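Local coordinates for Low temperature requirement C protein (Listeria monocytogenes, PDB 1Y9I) that probably acts as a phosphatidylglycerophosphatase, a lipid phosphatase of the PgpA family, and binds magnesium and calcium ions within a helical subunit of a tetramer, at residues A[8-14]-A[62-66]; A[51-55]-A[153-158]; A[71-76]-A[137-143]. The contacts are given in a common frame with arbitrary orientation. Residue numbers count along the deposited sequence, not the author numbering.

Contact 1 (A[8-14]-A[62-66])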
loop_
_atom_site.group_PDB
_atom_site.type_symbol
_atom_site.label_atom_id
_atom_site.label_comp_id
_atom_site.label_asym_id
_atom_site.label_seq_id
_atom_site.Cartn_x
_atom_site.Cartn_y
_atom_site.Cartn_z
ATOM N N SER A 8 2.462 26.812 5.638
ATOM C CA SER A 8 1.049 26.689 5.978
ATOM C C SER A 8 0.888 26.400 7.466
ATOM O O SER A 8 1.866 26.133 8.166
ATOM C CB SER A 8 0.408 25.559 5.169
ATOM O OG SER A 8 0.975 24.304 5.513
ATOM N N ALA A 9 -0.351 26.461 7.941
ATOM C CA ALA A 9 -0.648 26.193 9.343
ATOM C C ALA A 9 -0.398 24.718 9.621
ATOM O O ALA A 9 0.000 24.336 10.719
ATOM C CB ALA A 9 -2.097 26.543 9.646
ATOM N N LEU A 10 -0.642 23.895 8.609
ATOM C CA LEU A 10 -0.443 22.459 8.720
ATOM C C LEU A 10 1.041 22.157 8.905
ATOM O O LEU A 10 1.426 21.467 9.848
ATOM C CB LEU A 10 -0.972 21.763 7.461
ATOM C CG LEU A 10 -0.796 20.243 7.361
ATOM C CD1 LEU A 10 -1.417 19.567 8.575
ATOM C CD2 LEU A 10 -1.439 19.741 6.073
ATOM N N GLU A 11 1.876 22.694 8.017
ATOM C CA GLU A 11 3.314 22.454 8.104
ATOM C C GLU A 11 3.906 23.002 9.395
ATOM O O GLU A 11 4.707 22.335 10.049
ATOM C CB GLU A 11 4.054 23.074 6.914
ATOM C CG GLU A 11 5.499 22.585 6.801
ATOM C CD GLU A 11 6.268 23.204 5.646
ATOM O OE1 GLU A 11 5.665 23.444 4.578
ATOM O OE2 GLU A 11 7.488 23.430 5.804
ATOM N N SER A 12 3.519 24.223 9.755
ATOM C CA SER A 12 4.023 24.849 10.968
ATOM C C SER A 12 3.781 23.963 12.181
ATOM O O SER A 12 4.702 23.682 12.949
ATOM C CB SER A 12 3.347 26.208 11.182
ATOM O OG SER A 12 3.636 27.096 10.116
ATOM N N LYS A 13 2.538 23.519 12.347
ATOM C CA LYS A 13 2.171 22.674 13.476
ATOM C C LYS A 13 2.887 21.327 13.454
ATOM O O LYS A 13 3.285 20.817 14.497
ATOM C CB LYS A 13 0.653 22.454 13.504
ATOM C CG LYS A 13 0.173 21.534 14.614
ATOM C CD LYS A 13 0.483 22.093 15.994
ATOM C CE LYS A 13 0.003 21.153 17.087
ATOM N NZ LYS A 13 0.280 21.668 18.460
ATOM N N ALA A 14 3.045 20.754 12.265
ATOM C CA ALA A 14 3.720 19.464 12.133
ATOM C C ALA A 14 5.146 19.560 12.655
ATOM O O ALA A 14 5.588 18.726 13.447
ATOM C CB ALA A 14 3.729 19.021 10.673
ATOM N N GLN A 62 2.805 15.832 6.398
ATOM C CA GLN A 62 2.294 16.658 7.482
ATOM C C GLN A 62 1.001 16.095 8.071
ATOM O O GLN A 62 0.823 16.077 9.294
ATOM C CB GLN A 62 2.093 18.078 6.972
ATOM C CG GLN A 62 3.401 18.737 6.565
ATOM C CD GLN A 62 3.192 19.888 5.612
ATOM O OE1 GLN A 62 2.070 20.347 5.426
ATOM N NE2 GLN A 62 4.278 20.368 5.005
ATOM N N ASN A 63 0.111 15.624 7.206
ATOM C CA ASN A 63 -1.151 15.054 7.659
ATOM C C ASN A 63 -0.921 13.844 8.552
ATOM O O ASN A 63 -1.590 13.680 9.571
ATOM C CB ASN A 63 -2.028 14.656 6.461
ATOM C CG ASN A 63 -2.614 15.862 5.742
ATOM O OD1 ASN A 63 -2.899 16.882 6.364
ATOM N ND2 ASN A 63 -2.819 15.741 4.433
ATOM N N ALA A 64 0.032 12.998 8.164
ATOM C CA ALA A 64 0.343 11.801 8.933
ATOM C C ALA A 64 1.005 12.153 10.263
ATOM O O ALA A 64 0.701 11.544 11.284
ATOM C CB ALA A 64 1.245 10.870 8.122
ATOM N N VAL A 65 1.904 13.133 10.249
ATOM C CA VAL A 65 2.583 13.556 11.472
ATOM C C VAL A 65 1.564 14.035 12.518
ATOM O O VAL A 65 1.609 13.624 13.677
ATOM C CB VAL A 65 3.603 14.689 11.191
ATOM C CG1 VAL A 65 4.090 15.293 12.508
ATOM C CG2 VAL A 65 4.798 14.146 10.398
ATOM N N LEU A 66 0.640 14.892 12.103
ATOM C CA LEU A 66 -0.372 15.414 13.019
ATOM C C LEU A 66 -1.313 14.340 13.532
ATOM O O LEU A 66 -1.593 14.265 14.730
ATOM C CB LEU A 66 -1.200 16.520 12.349
ATOM C CG LEU A 66 -0.702 17.951 12.568
ATOM C CD1 LEU A 66 0.721 18.074 12.074
ATOM C CD2 LEU A 66 -1.609 18.939 11.842
HETATM O O HOH W 1 1.075 22.223 3.911
#
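L10 lays its isobutyl group across helix 59-76, its CD1 3.3 Å from CD2 of L66 and its CD2 3.2 Å from OD1 of N63. One turn on, A14 points its CB at the same helix: this CB lies 3.5 Å from CD1 of L66 and 4.2 Å from CG1 of V65, and the small side chain lets the backbones approach to 5.6 Å between the CA atoms of A14 and Q62. This is helix-on-helix packing within an all-helical bundle, the axes of 9-14 and 62-66 passing 9.1 Å apart at 48°. I87 of the second subunit packs on L10, and P83 of the same second subunit on L66. Near the start of helix 9-20 a water links the two helices: it lies 2.6 Å from OG of S8 and donates to OE1 of Q62, also at 2.6 Å. S8 is the N-cap of its helix, OG accepting from N of E11 at 3.1 Å, while NE2 of Q62 bonds to the carbonyl of L56.

Contact 2 (A[51-55]-A[153-158])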
loop_
_atom_site.group_PDB
_atom_site.type_symbol
_atom_site.label_atom_id
_atom_site.label_comp_id
_atom_site.label_asym_id
_atom_site.label_seq_id
_atom_site.Cartn_x
_atom_site.Cartn_y
_atom_site.Cartn_z
ATOM N N ASN A 51 17.402 16.731 2.770
ATOM C CA ASN A 51 16.399 15.797 2.281
ATOM C C ASN A 51 15.283 15.617 3.309
ATOM O O ASN A 51 14.126 15.421 2.939
ATOM C CB ASN A 51 17.047 14.455 1.926
ATOM C CG ASN A 51 17.654 14.456 0.524
ATOM O OD1 ASN A 51 16.942 14.321 -0.474
ATOM N ND2 ASN A 51 18.975 14.622 0.446
ATOM N N VAL A 52 15.628 15.691 4.593
ATOM C CA VAL A 52 14.617 15.568 5.643
ATOM C C VAL A 52 13.685 16.773 5.525
ATOM O O VAL A 52 12.461 16.634 5.588
ATOM C CB VAL A 52 15.255 15.546 7.055
ATOM C CG1 VAL A 52 14.170 15.678 8.128
ATOM C CG2 VAL A 52 16.029 14.245 7.262
ATOM N N GLU A 53 14.270 17.954 5.335
ATOM C CA GLU A 53 13.491 19.180 5.191
ATOM C C GLU A 53 12.509 19.063 4.032
ATOM O O GLU A 53 11.349 19.464 4.153
ATOM C CB GLU A 53 14.413 20.386 4.969
ATOM C CG GLU A 53 15.238 20.794 6.187
ATOM C CD GLU A 53 14.393 21.396 7.302
ATOM O OE1 GLU A 53 13.169 21.550 7.107
ATOM O OE2 GLU A 53 14.955 21.718 8.372
ATOM N N HIS A 54 12.969 18.515 2.910
ATOM C CA HIS A 54 12.112 18.348 1.741
ATOM C C HIS A 54 10.926 17.429 2.014
ATOM O O HIS A 54 9.821 17.673 1.527
ATOM C CB HIS A 54 12.906 17.803 0.555
ATOM C CG HIS A 54 13.642 18.855 -0.215
ATOM N ND1 HIS A 54 15.017 18.943 -0.228
ATOM C CD2 HIS A 54 13.194 19.853 -1.014
ATOM C CE1 HIS A 54 15.385 19.948 -1.003
ATOM N NE2 HIS A 54 14.298 20.517 -1.492
ATOM N N VAL A 55 11.155 16.372 2.784
ATOM C CA VAL A 55 10.083 15.442 3.115
ATOM C C VAL A 55 9.021 16.136 3.979
ATOM O O VAL A 55 7.818 15.997 3.737
ATOM C CB VAL A 55 10.642 14.203 3.864
ATOM C CG1 VAL A 55 9.503 13.325 4.366
ATOM C CG2 VAL A 55 11.537 13.394 2.926
ATOM N N ALA A 153 11.984 7.924 3.831
ATOM C CA ALA A 153 11.540 8.721 2.698
ATOM C C ALA A 153 12.676 9.645 2.265
ATOM O O ALA A 153 12.936 9.801 1.066
ATOM C CB ALA A 153 10.303 9.539 3.074
ATOM N N ALA A 154 13.343 10.252 3.245
ATOM C CA ALA A 154 14.453 11.158 2.982
ATOM C C ALA A 154 15.599 10.396 2.319
ATOM O O ALA A 154 16.250 10.916 1.414
ATOM C CB ALA A 154 14.930 11.809 4.292
ATOM N N ALA A 155 15.849 9.168 2.772
ATOM C CA ALA A 155 16.910 8.341 2.190
ATOM C C ALA A 155 16.581 8.012 0.734
ATOM O O ALA A 155 17.473 7.915 -0.115
ATOM C CB ALA A 155 17.074 7.047 2.989
ATOM N N SER A 156 15.293 7.838 0.450
ATOM C CA SER A 156 14.844 7.533 -0.906
ATOM C C SER A 156 15.023 8.750 -1.812
ATOM O O SER A 156 15.483 8.631 -2.953
ATOM C CB SER A 156 13.373 7.112 -0.880
ATOM O OG SER A 156 12.870 6.992 -2.194
ATOM N N ARG A 157 14.666 9.927 -1.308
ATOM C CA ARG A 157 14.826 11.135 -2.109
ATOM C C ARG A 157 16.309 11.310 -2.444
ATOM O O ARG A 157 16.673 11.677 -3.564
ATOM C CB ARG A 157 14.309 12.365 -1.356
ATOM C CG ARG A 157 14.432 13.654 -2.176
ATOM C CD ARG A 157 13.906 14.871 -1.435
ATOM N NE ARG A 157 13.889 16.048 -2.303
ATOM C CZ ARG A 157 14.980 16.662 -2.754
ATOM N NH1 ARG A 157 16.183 16.215 -2.414
ATOM N NH2 ARG A 157 14.869 17.712 -3.561
ATOM N N LEU A 158 17.161 11.034 -1.463
ATOM C CA LEU A 158 18.604 11.143 -1.638
ATOM C C LEU A 158 19.053 10.171 -2.734
ATOM O O LEU A 158 19.805 10.545 -3.632
ATOM C CB LEU A 158 19.307 10.827 -0.308
ATOM C CG LEU A 158 20.829 10.963 -0.191
ATOM C CD1 LEU A 158 21.232 10.941 1.279
ATOM C CD2 LEU A 158 21.511 9.836 -0.946
#
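V55 and A154 form the apolar centre, CG2 of V55 lying 4.0 Å from CB of A154 and 4.1 Å from CB of A153. V52, although its CA-to-CB bond points away, still brings CG2 to 4.0 Å from CB of A154, and V32 of helix 25-36 packs against both V52 and A154. The alanines permit a close crossing: the axes of 51-55 and 153-158 approach to 8.5 Å at an angle of 114°, and the CA atoms of N51 and A154 are 5.1 Å apart. The contact joins helix 45-56 to helix 143-160 in a strand-free helical chain.

Outward from this patch, N51 turns toward helix 143-160, CB of N51 lying 4.1 Å from CB of A154. Its OD1 accepts a hydrogen bond from NH1 of R157 (2.8 Å, 159° at the hydrogen), while its ND2 bonds to the carbonyl of I47 a turn earlier. R157 reaches this acceptor with an extended side chain, chi1 to chi3 all t, and lays its guanidinium flat on one face of the H54 ring: centres 3.6 Å apart, planes within 2°. Guanidinium chemistry is thus used in two directions, the edge donating to an amide oxygen and the face stacking on imidazole, which implies that the cationic group is held in a defined orientation without a carboxylate partner in either segment.

Contact 3 (A[71-76]-A[137-143]). With MG (magnesium ion), chain F.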
loop_
_atom_site.group_PDB
_atom_site.type_symbol
_atom_site.label_atom_id
_atom_site.label_comp_id
_atom_site.label_asym_id
_atom_site.label_seq_id
_atom_site.Cartn_x
_atom_site.Cartn_y
_atom_site.Cartn_z
ATOM N N LEU A 71 -2.780 10.995 18.293
ATOM C CA LEU A 71 -3.201 9.757 18.929
ATOM C C LEU A 71 -2.292 9.383 20.100
ATOM O O LEU A 71 -2.780 8.943 21.146
ATOM C CB LEU A 71 -3.265 8.619 17.895
ATOM C CG LEU A 71 -4.436 8.710 16.901
ATOM C CD1 LEU A 71 -4.270 7.674 15.773
ATOM C CD2 LEU A 71 -5.750 8.484 17.643
ATOM N N ASP A 72 -0.980 9.552 19.938
ATOM C CA ASP A 72 -0.042 9.248 21.025
ATOM C C ASP A 72 -0.358 10.083 22.263
ATOM O O ASP A 72 -0.403 9.571 23.388
ATOM C CB ASP A 72 1.399 9.576 20.621
ATOM C CG ASP A 72 1.971 8.600 19.630
ATOM O OD1 ASP A 72 1.393 7.507 19.471
ATOM O OD2 ASP A 72 3.017 8.929 19.022
ATOM N N VAL A 73 -0.534 11.380 22.031
ATOM C CA VAL A 73 -0.822 12.349 23.084
ATOM C C VAL A 73 -2.125 12.027 23.803
ATOM O O VAL A 73 -2.202 12.105 25.029
ATOM C CB VAL A 73 -0.874 13.779 22.495
ATOM C CG1 VAL A 73 -1.313 14.784 23.558
ATOM C CG2 VAL A 73 0.499 14.159 21.951
HETATM N N MSE A 74 -3.149 11.654 23.046
HETATM C CA MSE A 74 -4.427 11.307 23.651
HETATM C C MSE A 74 -4.267 10.053 24.510
HETATM O O MSE A 74 -4.892 9.923 25.562
HETATM C CB MSE A 74 -5.488 11.083 22.567
HETATM C CG MSE A 74 -5.920 12.358 21.869
HETATM SE SE MSE A 74 -6.656 13.629 23.145
HETATM C CE MSE A 74 -7.639 14.770 21.921
ATOM N N ALA A 75 -3.413 9.140 24.061
ATOM C CA ALA A 75 -3.158 7.908 24.790
ATOM C C ALA A 75 -2.455 8.216 26.116
ATOM O O ALA A 75 -2.755 7.601 27.150
ATOM C CB ALA A 75 -2.301 6.967 23.941
ATOM N N GLU A 76 -1.522 9.166 26.084
ATOM C CA GLU A 76 -0.792 9.558 27.290
ATOM C C GLU A 76 -1.732 10.182 28.311
ATOM O O GLU A 76 -1.553 10.008 29.517
ATOM C CB GLU A 76 0.295 10.585 26.973
ATOM C CG GLU A 76 1.370 10.126 26.016
ATOM C CD GLU A 76 2.547 11.082 25.984
ATOM O OE1 GLU A 76 2.317 12.311 25.993
ATOM O OE2 GLU A 76 3.703 10.607 25.944
ATOM N N ILE A 137 4.619 6.042 30.963
ATOM C CA ILE A 137 3.967 7.349 30.987
ATOM C C ILE A 137 3.966 7.981 29.594
ATOM O O ILE A 137 2.953 8.520 29.149
ATOM C CB ILE A 137 4.662 8.320 31.978
ATOM C CG1 ILE A 137 6.147 8.451 31.637
ATOM C CG2 ILE A 137 4.490 7.815 33.406
ATOM C CD1 ILE A 137 6.901 9.414 32.530
ATOM N N ALA A 138 5.105 7.913 28.912
ATOM C CA ALA A 138 5.216 8.473 27.571
ATOM C C ALA A 138 4.772 7.439 26.541
ATOM O O ALA A 138 5.078 6.254 26.662
ATOM C CB ALA A 138 6.652 8.905 27.296
ATOM N N VAL A 139 4.044 7.895 25.530
ATOM C CA VAL A 139 3.560 7.015 24.471
ATOM C C VAL A 139 4.077 7.532 23.129
ATOM O O VAL A 139 3.877 8.694 22.787
ATOM C CB VAL A 139 2.012 6.975 24.458
ATOM C CG1 VAL A 139 1.514 6.099 23.323
ATOM C CG2 VAL A 139 1.502 6.436 25.787
ATOM N N HIS A 140 4.756 6.667 22.382
ATOM C CA HIS A 140 5.312 7.040 21.083
ATOM C C HIS A 140 4.981 5.966 20.055
ATOM O O HIS A 140 5.737 5.732 19.110
ATOM C CB HIS A 140 6.832 7.204 21.189
ATOM C CG HIS A 140 7.258 8.346 22.060
ATOM N ND1 HIS A 140 7.046 9.664 21.716
ATOM C CD2 HIS A 140 7.886 8.366 23.261
ATOM C CE1 HIS A 140 7.525 10.447 22.667
ATOM N NE2 HIS A 140 8.040 9.685 23.614
ATOM N N THR A 141 3.843 5.317 20.257
ATOM C CA THR A 141 3.370 4.259 19.386
ATOM C C THR A 141 3.337 4.691 17.918
ATOM O O THR A 141 3.743 3.938 17.031
ATOM C CB THR A 141 1.975 3.808 19.836
ATOM O OG1 THR A 141 2.071 3.281 21.169
ATOM C CG2 THR A 141 1.416 2.742 18.904
ATOM N N PHE A 142 2.861 5.901 17.662
ATOM C CA PHE A 142 2.797 6.404 16.290
ATOM C C PHE A 142 4.050 7.170 15.885
ATOM O O PHE A 142 4.495 7.089 14.738
ATOM C CB PHE A 142 1.584 7.309 16.122
ATOM C CG PHE A 142 0.302 6.565 16.003
ATOM C CD1 PHE A 142 -0.182 6.192 14.754
ATOM C CD2 PHE A 142 -0.404 6.185 17.143
ATOM C CE1 PHE A 142 -1.350 5.445 14.639
ATOM C CE2 PHE A 142 -1.575 5.434 17.037
ATOM C CZ PHE A 142 -2.046 5.065 15.783
ATOM N N LEU A 143 4.623 7.909 16.825
ATOM C CA LEU A 143 5.805 8.701 16.524
ATOM C C LEU A 143 7.036 7.895 16.116
ATOM O O LEU A 143 7.811 8.354 15.264
ATOM C CB LEU A 143 6.152 9.612 17.704
ATOM C CG LEU A 143 7.330 10.563 17.446
ATOM C CD1 LEU A 143 7.070 11.383 16.190
ATOM C CD2 LEU A 143 7.526 11.477 18.645
HETATM MG MG MG F . 4.646 2.226 16.415
HETATM O O HOH W 2 4.599 10.894 20.324
HETATM O O HOH W 3 0.742 9.088 30.509
HETATM O O HOH W 4 5.890 0.918 15.384
HETATM O O HOH W 5 5.306 1.556 18.153
#
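Both carboxylate oxygens of D72 are taken up by successive backbone amides: OD1 accepts from N of F142 (2.8 Å, 160° at the hydrogen) and OD2 from N of L143 (2.9 Å, 145°). Water 2 donates to OD2 of D72 as well, at 2.8 Å, and sits 3.1 Å from ND1 of H140. A turn further along helix 59-76, OE2 of E76 accepts from N of V139 at 2.8 Å (161°), and the same oxygen forms a salt bridge with R21. Two carbonyls, O of E76 and O of I137, are joined by water 3, which donates to each at 2.7 Å.

Apolar contacts fill in beside these bonds. CD1 of L71 lies over the F142 ring in a CH-pi contact, 3.9 Å from its centroid, and CB of A75 meets CG1 of V139 at 4.0 Å.

T141 uses its OG1 on the carbonyl of I88 and its O, 2.0 Å from MG, as a metal ligand; two waters and D98, D144 and D145 supply the others. The carboxylate of D72 therefore fixes the two amides directly following a metal-binding carbonyl, consistent with helix 59-76 helping to hold this edge of the magnesium site.

In the fold
All three contacts are mostly buried, but they divide by chemistry and by neighbours. Contacts 1 and 3 share helix 59-76, the first near its start and the second at its end, with centres about 17 Å apart, and both touch the second subunit; no other chain of the assembly reaches the segments of contact 2. Contacts 2 and 3 lie on opposite sides of the chain's centre, centres about 25 Å apart. Contacts 1 and 2 pair helix with helix, one bridged across its polar edge by water, the other by a direct arginine-asparagine bond. Contact 3 instead sets a helix against a loop, relies on carboxylates accepting backbone amides, and alone includes a metal ligand.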